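Local structure of putative phosphohistidine phosphatase, SixA (Nakamurella multipartita, 4HBZ) at residues Arg39-Pro43 with Asp44-Ala48; Gly96-Asp99 with Glu100-Glu104; Glu130-Arg133 with Gln134-Asn138. The protein is probably a phosphatase of the histidine phosphatase superfamily, named for the SixA enzymes that remove phosphate from phosphohistidine. All coordinates share one frame; numbering follows the deposited sequence.

Contact 1: Arg39-Pro43 with Asp44-Ala48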
loop_
_atom_site.group_PDB
_atom_site.type_symbol
_atom_site.label_atom_id
_atom_site.label_comp_id
_atom_site.label_asym_id
_atom_site.label_seq_id
_atom_site.Cartn_x
_atom_site.Cartn_y
_atom_site.Cartn_z
ATOM N N ARG A 39 -6.488 14.638 -12.126
ATOM C CA ARG A 39 -7.011 13.579 -12.998
ATOM C C ARG A 39 -7.914 12.604 -12.210
ATOM O O ARG A 39 -7.523 12.066 -11.181
ATOM C CB ARG A 39 -5.851 12.765 -13.594
ATOM C CG ARG A 39 -5.081 13.564 -14.644
ATOM C CD ARG A 39 -3.727 12.945 -14.985
ATOM N NE ARG A 39 -3.951 11.600 -15.480
ATOM C CZ ARG A 39 -3.224 10.543 -15.217
ATOM N NH1 ARG A 39 -2.137 10.617 -14.452
ATOM N NH2 ARG A 39 -3.628 9.358 -15.692
ATOM N N PRO A 40 -9.145 12.374 -12.706
ATOM C CA PRO A 40 -10.078 11.533 -11.994
ATOM C C PRO A 40 -9.925 10.071 -12.376
ATOM O O PRO A 40 -9.339 9.739 -13.414
ATOM C CB PRO A 40 -11.413 12.062 -12.492
ATOM C CG PRO A 40 -11.157 12.348 -13.918
ATOM C CD PRO A 40 -9.743 12.980 -13.908
ATOM N N LEU A 41 -10.501 9.184 -11.569
ATOM C CA LEU A 41 -10.600 7.803 -12.014
ATOM C C LEU A 41 -11.489 7.701 -13.256
ATOM O O LEU A 41 -12.484 8.461 -13.430
ATOM C CB LEU A 41 -11.217 6.922 -10.953
ATOM C CG LEU A 41 -10.369 6.758 -9.662
ATOM C CD1 LEU A 41 -11.126 5.845 -8.676
ATOM C CD2 LEU A 41 -8.969 6.318 -9.950
ATOM N N THR A 42 -11.170 6.732 -14.086
ATOM C CA THR A 42 -12.085 6.380 -15.183
ATOM C C THR A 42 -13.209 5.513 -14.619
ATOM O O THR A 42 -13.129 5.031 -13.477
ATOM C CB THR A 42 -11.352 5.570 -16.260
ATOM O OG1 THR A 42 -10.936 4.340 -15.688
ATOM C CG2 THR A 42 -10.163 6.320 -16.817
ATOM N N PRO A 43 -14.282 5.270 -15.414
ATOM C CA PRO A 43 -15.278 4.342 -14.904
ATOM C C PRO A 43 -14.733 2.955 -14.600
ATOM O O PRO A 43 -15.162 2.334 -13.610
ATOM C CB PRO A 43 -16.341 4.340 -15.998
ATOM C CG PRO A 43 -16.196 5.727 -16.645
ATOM C CD PRO A 43 -14.739 6.046 -16.577
ATOM N N ASP A 44 -13.813 2.467 -15.398
ATOM C CA ASP A 44 -13.193 1.166 -15.079
ATOM C C ASP A 44 -12.349 1.274 -13.809
ATOM O O ASP A 44 -12.340 0.338 -12.994
ATOM C CB ASP A 44 -12.318 0.673 -16.224
ATOM C CG ASP A 44 -13.119 0.159 -17.437
ATOM O OD1 ASP A 44 -14.286 -0.231 -17.323
ATOM O OD2 ASP A 44 -12.513 0.141 -18.514
ATOM N N GLY A 45 -11.685 2.411 -13.576
ATOM C CA GLY A 45 -10.893 2.560 -12.350
ATOM C C GLY A 45 -11.785 2.586 -11.113
ATOM O O GLY A 45 -11.487 1.985 -10.088
ATOM N N VAL A 46 -12.963 3.220 -11.224
ATOM C CA VAL A 46 -13.913 3.182 -10.127
ATOM C C VAL A 46 -14.322 1.724 -9.867
ATOM O O VAL A 46 -14.365 1.296 -8.716
ATOM C CB VAL A 46 -15.154 4.026 -10.409
ATOM C CG1 VAL A 46 -16.201 3.803 -9.321
ATOM C CG2 VAL A 46 -14.811 5.519 -10.462
ATOM N N ARG A 47 -14.662 0.950 -10.908
ATOM C CA ARG A 47 -14.989 -0.475 -10.687
ATOM C C ARG A 47 -13.820 -1.251 -10.024
ATOM O O ARG A 47 -14.037 -2.040 -9.119
ATOM C CB ARG A 47 -15.413 -1.179 -11.974
ATOM C CG ARG A 47 -16.820 -0.870 -12.335
ATOM C CD ARG A 47 -17.235 -1.620 -13.616
ATOM N NE ARG A 47 -16.743 -0.976 -14.813
ATOM C CZ ARG A 47 -17.335 0.064 -15.417
ATOM N NH1 ARG A 47 -16.786 0.587 -16.494
ATOM N NH2 ARG A 47 -18.466 0.586 -14.941
ATOM N N ALA A 48 -12.597 -0.993 -10.447
ATOM C CA ALA A 48 -11.471 -1.725 -9.889
ATOM C C ALA A 48 -11.282 -1.351 -8.412
ATOM O O ALA A 48 -11.033 -2.198 -7.553
ATOM C CB ALA A 48 -10.233 -1.436 -10.681
#
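The guanidinium of Arg47 carries the carbonyl oxygen of Pro43 over the centre of one face, with Arg47 CZ 3.6 Å from Pro43 O. At its edge, within the guanidinium plane, Arg47 NH1 donates a nearly straight bond to Asp44 OD1 (2.8 Å), a salt bridge one helical turn apart. The carboxylate is met on its anti side, 31° out of its own plane. A bend at chi3 (-79°) folds the arginine back over the first turn, where Pro43 CB also comes 3.8 Å from Arg47 NH1. The helix itself starts with an N-cap, Thr42. Thr42 OG1 sits between its own backbone N and carbonyl carbon (chi1 64°), facing the helix end, and accepts from Gly45 N at 3.0 Å. Thr42 O in turn takes Val46 N at 2.9 Å, and Pro43 O, besides covering the guanidinium, accepts from Arg47 N. Replacing Thr42 by an alanine would probably leave Gly45 N without its capping acceptor and fray the first turn. The residue before the cap, Leu41, reaches Val46 with CB 3.9 Å from CG2, the obliquely crossed apolar pair of a hydrophobic staple. The loop leading to the cap follows strand 20-26, and Thr42 pairs through its backbone with Ala29, whose carbonyl is also a weak partner of Thr42 OG1. Leu41 rests on Arg73 and Thr77 of helix 72-81, while Gln76 binds its backbone N, so the start of helix 43-59 is tied to that neighbouring helix.

Contact 2: Gly96-Asp99 with Glu100-Glu104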
loop_
_atom_site.group_PDB
_atom_site.type_symbol
_atom_site.label_atom_id
_atom_site.label_comp_id
_atom_site.label_asym_id
_atom_site.label_seq_id
_atom_site.Cartn_x
_atom_site.Cartn_y
_atom_site.Cartn_z
ATOM N N GLY A 96 6.614 11.026 -3.880
ATOM C CA GLY A 96 7.630 10.579 -2.977
ATOM C C GLY A 96 8.195 9.223 -3.353
ATOM O O GLY A 96 7.574 8.463 -4.092
ATOM N N GLY A 97 9.382 8.954 -2.845
ATOM C CA GLY A 97 10.044 7.643 -3.012
ATOM C C GLY A 97 9.774 6.704 -1.838
ATOM O O GLY A 97 8.999 6.992 -0.927
ATOM N N VAL A 98 10.437 5.582 -1.885
ATOM C CA VAL A 98 10.328 4.581 -0.832
ATOM C C VAL A 98 10.559 5.184 0.529
ATOM O O VAL A 98 9.833 4.926 1.505
ATOM C CB VAL A 98 11.261 3.362 -1.084
ATOM C CG1 VAL A 98 11.267 2.409 0.075
ATOM C CG2 VAL A 98 10.921 2.659 -2.390
ATOM N N ASP A 99 11.629 5.966 0.695
ATOM C CA ASP A 99 11.937 6.477 2.029
ATOM C C ASP A 99 10.844 7.411 2.543
ATOM O O ASP A 99 10.533 7.387 3.738
ATOM C CB ASP A 99 13.305 7.188 2.068
ATOM C CG ASP A 99 14.450 6.297 1.578
ATOM O OD1 ASP A 99 14.520 5.128 1.951
ATOM O OD2 ASP A 99 15.276 6.767 0.729
ATOM N N GLU A 100 10.218 8.209 1.672
ATOM C CA GLU A 100 9.143 9.102 2.054
ATOM C C GLU A 100 7.886 8.343 2.452
ATOM O O GLU A 100 7.234 8.666 3.463
ATOM C CB GLU A 100 8.800 10.082 0.947
ATOM C CG GLU A 100 9.848 11.134 0.690
ATOM C CD GLU A 100 11.090 10.623 -0.004
ATOM O OE1 GLU A 100 11.108 9.662 -0.823
ATOM O OE2 GLU A 100 12.166 11.215 0.268
ATOM N N ILE A 101 7.578 7.288 1.731
ATOM C CA ILE A 101 6.402 6.483 2.044
ATOM C C ILE A 101 6.650 5.795 3.379
ATOM O O ILE A 101 5.780 5.797 4.255
ATOM C CB ILE A 101 6.073 5.474 0.928
ATOM C CG1 ILE A 101 5.263 6.182 -0.197
ATOM C CG2 ILE A 101 5.267 4.342 1.476
ATOM C CD1 ILE A 101 5.716 7.543 -0.732
ATOM N N LEU A 102 7.837 5.250 3.595
ATOM C CA LEU A 102 8.109 4.581 4.845
ATOM C C LEU A 102 8.149 5.543 6.021
ATOM O O LEU A 102 7.692 5.190 7.112
ATOM C CB LEU A 102 9.358 3.729 4.777
ATOM C CG LEU A 102 9.284 2.530 3.809
ATOM C CD1 LEU A 102 10.605 1.801 3.813
ATOM C CD2 LEU A 102 8.172 1.557 4.170
ATOM N N ALA A 103 8.676 6.764 5.850
ATOM C CA ALA A 103 8.628 7.747 6.909
ATOM C C ALA A 103 7.217 8.072 7.315
ATOM O O ALA A 103 6.952 8.307 8.504
ATOM C CB ALA A 103 9.368 9.002 6.490
ATOM N N GLU A 104 6.298 8.142 6.360
ATOM C CA GLU A 104 4.910 8.433 6.701
ATOM C C GLU A 104 4.252 7.227 7.397
ATOM O O GLU A 104 3.514 7.430 8.358
ATOM C CB GLU A 104 4.094 8.786 5.474
ATOM C CG GLU A 104 4.492 10.102 4.852
ATOM C CD GLU A 104 4.314 11.294 5.768
ATOM O OE1 GLU A 104 3.418 11.305 6.634
ATOM O OE2 GLU A 104 5.092 12.250 5.581
HETATM O O HOH W 1 13.465 7.209 -1.355
#
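Val98 lies alongside Leu102, one turn further on, both side chains pointing the same way with Val98 CG1 3.8 Å from Leu102 CD1. Together they pack against Thr127 of helix 123-138, and Leu102 also touches helix 171-174. At the start of helix 98-106, Gly97 is the N-cap. Having no side chain, it cannot cap the first turn as a serine or threonine does, yet the return bond of a capping box is made: Gly97 N donates to Glu100 OE1 at 2.8 Å, a bent bond (134°) that meets the carboxylate on its anti side. The glutamate curls back to reach it through a turn at chi2 (73°). Gly97 O accepts from Ile101 N at 3.0 Å, and Ile101 CD1 presses on the same carbonyl oxygen at 3.3 Å. A water accepts from Asp99 N at 3.0 Å and donates weakly to both Asp99 OD2 and Glu100 OE1. It thus joins two carboxylates whose oxygens, Asp99 OD2 and Glu100 OE1, stand 5.3 Å apart. Their mutual repulsion is probably eased by this water and by the helix N-terminus, whose partial positive charge would favour both acids in the ionised form.

Contact 3: Glu130-Arg133 with Gln134-Asn138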
loop_
_atom_site.group_PDB
_atom_site.type_symbol
_atom_site.label_atom_id
_atom_site.label_comp_id
_atom_site.label_asym_id
_atom_site.label_seq_id
_atom_site.Cartn_x
_atom_site.Cartn_y
_atom_site.Cartn_z
ATOM N N GLU A 130 11.360 -3.559 -1.427
ATOM C CA GLU A 130 12.392 -3.298 -0.435
ATOM C C GLU A 130 12.081 -3.901 0.913
ATOM O O GLU A 130 12.970 -4.426 1.595
ATOM C CB GLU A 130 12.678 -1.826 -0.306
ATOM C CG GLU A 130 13.383 -1.268 -1.515
ATOM C CD GLU A 130 14.211 -0.035 -1.239
ATOM O OE1 GLU A 130 14.220 0.488 -0.119
ATOM O OE2 GLU A 130 14.927 0.340 -2.195
ATOM N N LEU A 131 10.807 -3.853 1.289
ATOM C CA LEU A 131 10.413 -4.448 2.563
ATOM C C LEU A 131 10.607 -5.960 2.565
ATOM O O LEU A 131 11.090 -6.565 3.552
ATOM C CB LEU A 131 8.938 -4.128 2.885
ATOM C CG LEU A 131 8.666 -2.653 3.264
ATOM C CD1 LEU A 131 7.174 -2.431 3.389
ATOM C CD2 LEU A 131 9.403 -2.176 4.497
ATOM N N VAL A 132 10.241 -6.584 1.438
ATOM C CA VAL A 132 10.430 -8.054 1.298
ATOM C C VAL A 132 11.892 -8.419 1.408
ATOM O O VAL A 132 12.266 -9.371 2.105
ATOM C CB VAL A 132 9.780 -8.581 0.011
ATOM C CG1 VAL A 132 10.278 -9.984 -0.351
ATOM C CG2 VAL A 132 8.287 -8.496 0.145
ATOM N N ARG A 133 12.750 -7.705 0.688
ATOM C CA ARG A 133 14.166 -8.047 0.706
ATOM C C ARG A 133 14.780 -7.836 2.063
ATOM O O ARG A 133 15.664 -8.571 2.466
ATOM C CB ARG A 133 14.868 -7.219 -0.372
ATOM C CG ARG A 133 14.419 -7.529 -1.815
ATOM C CD ARG A 133 14.059 -8.994 -2.182
ATOM N NE ARG A 133 15.264 -9.776 -2.361
ATOM C CZ ARG A 133 15.329 -11.030 -2.859
ATOM N NH1 ARG A 133 14.230 -11.705 -3.266
ATOM N NH2 ARG A 133 16.518 -11.608 -2.952
ATOM N N GLN A 134 14.359 -6.798 2.777
ATOM C CA GLN A 134 14.872 -6.544 4.141
ATOM C C GLN A 134 14.471 -7.665 5.081
ATOM O O GLN A 134 15.246 -8.118 5.920
ATOM C CB GLN A 134 14.395 -5.170 4.634
ATOM C CG GLN A 134 14.932 -4.761 6.003
ATOM C CD GLN A 134 16.441 -4.452 6.022
ATOM O OE1 GLN A 134 17.046 -4.100 5.021
ATOM N NE2 GLN A 134 17.002 -4.504 7.180
ATOM N N SER A 135 13.228 -8.095 4.956
ATOM C CA SER A 135 12.757 -9.189 5.790
ATOM C C SER A 135 13.550 -10.493 5.510
ATOM O O SER A 135 13.937 -11.219 6.451
ATOM C CB SER A 135 11.265 -9.372 5.609
ATOM O OG SER A 135 10.802 -10.422 6.474
ATOM N N LEU A 136 13.813 -10.774 4.247
ATOM C CA LEU A 136 14.678 -11.925 3.874
ATOM C C LEU A 136 16.020 -11.853 4.576
ATOM O O LEU A 136 16.518 -12.861 5.135
ATOM C CB LEU A 136 14.889 -11.955 2.360
ATOM C CG LEU A 136 13.741 -12.382 1.478
ATOM C CD1 LEU A 136 14.165 -12.205 0.022
ATOM C CD2 LEU A 136 13.409 -13.855 1.730
ATOM N N LEU A 137 16.630 -10.676 4.541
ATOM C CA LEU A 137 17.939 -10.489 5.139
ATOM C C LEU A 137 17.846 -10.801 6.618
ATOM O O LEU A 137 18.664 -11.557 7.173
ATOM C CB LEU A 137 18.411 -9.053 4.901
ATOM C CG LEU A 137 19.693 -8.677 5.674
ATOM C CD1 LEU A 137 20.855 -9.576 5.268
ATOM C CD2 LEU A 137 20.031 -7.224 5.423
ATOM N N ASN A 138 16.836 -10.236 7.273
ATOM C CA ASN A 138 16.688 -10.408 8.708
ATOM C C ASN A 138 16.455 -11.853 9.103
ATOM O O ASN A 138 16.881 -12.254 10.188
ATOM C CB ASN A 138 15.579 -9.506 9.255
ATOM C CG ASN A 138 15.944 -8.039 9.188
ATOM O OD1 ASN A 138 17.110 -7.685 9.059
ATOM N ND2 ASN A 138 14.953 -7.179 9.240
#
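Gln134 sets its CB 3.4 Å from Glu130 O, the same carbonyl oxygen that accepts from Gln134 N at 3.0 Å. With CG pointing opposite the backbone N (chi1 -177°), the side chain swings off the preceding turn, and its NE2 binds Gln173 O. Ser135 comes next: its N donates to Leu131 O at 3.0 Å, CB packs on that oxygen, and OG bonds to Arg139 NH1 one turn ahead. These are the regular i to i+4 bonds of an alpha helix, here the last turns of helix 123-138, which lies against strand 177-182 of the central sheet of this alpha/beta fold through Val132 and Ser135. Leu136 carries the main side-chain contact. Its CD1 sits over the centre of one face of the Arg133 guanidinium, 3.3 Å from Arg133 CZ, a tight fit of a methyl on a flat cation, the two chains crossing obliquely. Arg133 stands out from the helix, and its bends at chi2 (-35°) and chi3 (-77°) turn the guanidinium face onto that methyl; NH1 is held by the carbonyls of Ser145 and Ala147. Leu136 CG also rests 3.4 Å from Val132 O, which accepts from Leu136 N, while its CD1 lies at a looser 4.5 Å from Val132 CG1. Leu137 N continues the ladder to Arg133 O at 3.1 Å, with its CB near the same oxygen and its side chain leading away from Arg133. Asn138, the last residue of the helix, donates from N to Gln134 O, and its ND2 reaches Gln173 O, the acceptor used by Gln134 NE2.

Contacts 1 and 2 both begin a helix at the surface, whereas contact 3 belongs to a helix end and is partly buried. The two starts differ in chemistry: 39-43 with 44-48 is capped by a threonine hydroxyl and edged by a salt bridge, while 96-99 with 100-104 has a glycine cap, a glutamate returning to it and a water between acids. In contact 3 a cation lies on a leucine instead. Contacts 2 and 3 pack directly, Leu102 CD2 lying 3.9 Å from Leu131 CD2, and so join helices 98-106 and 123-138. Contact 1 stands apart, its centre about 33 Å from that of contact 3, across the chain's centre.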